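Local coordinates for bitiscetin (Bitis arietans, PDB 1JWI), which binds von Willebrand factor and induces its interaction with platelet GPIbalpha, so that platelets aggregate, at residues F62-W67 and K120-C125. Sequence-based numbering, arbitrary orientation.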
# COMPACT_ATOMS: atom_id res chain seq x y z
N PHE A 62 -13.80 -4.47 19.56
CA PHE A 62 -13.08 -4.02 18.37
C PHE A 62 -12.15 -5.12 17.86
O PHE A 62 -10.97 -5.16 18.22
CB PHE A 62 -12.24 -2.76 18.69
CG PHE A 62 -13.04 -1.59 19.21
CD1 PHE A 62 -13.65 -1.64 20.47
CD2 PHE A 62 -13.15 -0.41 18.47
CE1 PHE A 62 -14.36 -0.55 20.97
CE2 PHE A 62 -13.86 0.69 18.96
CZ PHE A 62 -14.46 0.62 20.22
N VAL A 63 -12.66 -6.00 17.01
CA VAL A 63 -11.84 -7.09 16.47
C VAL A 63 -11.72 -7.05 14.95
O VAL A 63 -10.83 -7.68 14.38
CB VAL A 63 -12.41 -8.46 16.86
CG1 VAL A 63 -12.37 -8.62 18.36
CG2 VAL A 63 -13.83 -8.60 16.34
N TYR A 64 -12.61 -6.32 14.29
CA TYR A 64 -12.58 -6.24 12.83
C TYR A 64 -12.47 -4.81 12.36
O TYR A 64 -12.86 -3.88 13.07
CB TYR A 64 -13.86 -6.80 12.22
CG TYR A 64 -14.13 -8.27 12.44
CD1 TYR A 64 -13.34 -9.25 11.85
CD2 TYR A 64 -15.23 -8.68 13.21
CE1 TYR A 64 -13.63 -10.61 12.01
CE2 TYR A 64 -15.52 -10.03 13.37
CZ TYR A 64 -14.72 -10.99 12.77
OH TYR A 64 -15.02 -12.32 12.92
N ASP A 65 -11.92 -4.63 11.16
CA ASP A 65 -11.86 -3.31 10.56
C ASP A 65 -13.23 -3.24 9.88
O ASP A 65 -13.93 -4.26 9.79
CB ASP A 65 -10.75 -3.22 9.51
CG ASP A 65 -9.36 -3.42 10.10
OD1 ASP A 65 -8.80 -4.53 9.97
OD2 ASP A 65 -8.82 -2.47 10.70
N ALA A 66 -13.63 -2.07 9.40
CA ALA A 66 -14.91 -1.95 8.72
C ALA A 66 -14.75 -1.25 7.38
O ALA A 66 -14.18 -0.17 7.30
CB ALA A 66 -15.89 -1.18 9.60
N TRP A 67 -15.22 -1.90 6.31
CA TRP A 67 -15.14 -1.35 4.96
C TRP A 67 -15.86 -0.03 4.75
O TRP A 67 -16.99 0.16 5.22
CB TRP A 67 -15.73 -2.34 3.94
CG TRP A 67 -14.97 -3.60 3.72
CD1 TRP A 67 -15.48 -4.87 3.71
CD2 TRP A 67 -13.58 -3.72 3.40
NE1 TRP A 67 -14.49 -5.77 3.40
CE2 TRP A 67 -13.31 -5.10 3.21
CE3 TRP A 67 -12.53 -2.80 3.26
CZ2 TRP A 67 -12.04 -5.58 2.88
CZ3 TRP A 67 -11.26 -3.28 2.93
CH2 TRP A 67 -11.03 -4.65 2.75
N LYS A 120 -12.56 -10.48 4.57
CA LYS A 120 -13.96 -10.36 4.97
C LYS A 120 -14.13 -9.52 6.24
O LYS A 120 -13.64 -9.89 7.31
CB LYS A 120 -14.57 -11.75 5.18
CG LYS A 120 -14.68 -12.57 3.89
CD LYS A 120 -15.35 -13.91 4.12
CE LYS A 120 -15.24 -14.79 2.88
NZ LYS A 120 -15.77 -14.12 1.66
N ASN A 121 -14.82 -8.39 6.10
CA ASN A 121 -15.03 -7.49 7.23
C ASN A 121 -16.44 -6.94 7.24
O ASN A 121 -17.15 -7.00 6.23
CB ASN A 121 -14.10 -6.28 7.14
CG ASN A 121 -12.64 -6.63 7.30
OD1 ASN A 121 -12.25 -7.25 8.28
ND2 ASN A 121 -11.82 -6.23 6.33
N PRO A 122 -16.89 -6.42 8.39
CA PRO A 122 -18.24 -5.87 8.40
C PRO A 122 -18.11 -4.59 7.57
O PRO A 122 -17.00 -4.19 7.20
CB PRO A 122 -18.49 -5.59 9.89
CG PRO A 122 -17.12 -5.37 10.44
CD PRO A 122 -16.30 -6.43 9.74
N PHE A 123 -19.23 -3.95 7.26
CA PHE A 123 -19.17 -2.75 6.44
C PHE A 123 -20.27 -1.75 6.73
O PHE A 123 -21.21 -2.04 7.48
CB PHE A 123 -19.21 -3.13 4.95
CG PHE A 123 -20.37 -3.99 4.58
CD1 PHE A 123 -20.37 -5.35 4.84
CD2 PHE A 123 -21.49 -3.43 3.96
CE1 PHE A 123 -21.45 -6.15 4.49
CE2 PHE A 123 -22.58 -4.22 3.60
CZ PHE A 123 -22.56 -5.59 3.87
N ILE A 124 -20.15 -0.58 6.14
CA ILE A 124 -21.10 0.49 6.36
C ILE A 124 -21.65 1.06 5.07
O ILE A 124 -20.90 1.51 4.20
CB ILE A 124 -20.45 1.62 7.17
CG1 ILE A 124 -21.41 2.81 7.28
CG2 ILE A 124 -19.15 2.05 6.50
CD1 ILE A 124 -20.80 4.03 7.91
N CYS A 125 -22.98 1.03 4.96
CA CYS A 125 -23.67 1.55 3.79
C CYS A 125 -24.20 2.96 4.06
O CYS A 125 -24.44 3.35 5.21
CB CYS A 125 -24.84 0.65 3.41
SG CYS A 125 -24.39 -1.04 2.92
O HOH W 1 -10.70 -7.19 10.22
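Trp67 and Phe123 meet at a single beta bridge, their CA atoms 4.5 Å apart, where the touching runs 64-67 and 121-124 diverge by 51°. Trp67 N donates to Pro122 O at 3.0 Å, nearly straight and in the carbonyl plane; the return bond from Ile124 N to Trp67 O is weak at 3.4 Å. This bridge joins strand 66-72 of the three-stranded sheet to strand 121-126 of the four-stranded sheet, inside the snaclec's C-type lectin fold.

Asn121 lies across the indole of Trp67, amide and ring planes 65° apart. Its CG is anti to the carbonyl carbon (chi1 -66°). CB sits over the five-membered ring, 4.0 Å from the centroid, a CH-pi contact, while ND2 stands 3.5 Å above the plane toward the rim. Indole NE1 bonds to Gly23 O, and ND2 to Glu119. A water accepting a hydrogen bond from Asp65 N (3.0 Å) lies very close to OD1, a doubtful bond. Pro122 CD packs against Tyr64 CB at 3.5 Å and lies 3.2 Å from Asp65 O.

Asp65 O, buried against Pro122 CD and Asn121 CB, has no hydrogen-bonding partner in the model, whereas the ND2 bond to Glu119 probably limits the amide's rotation over the indole.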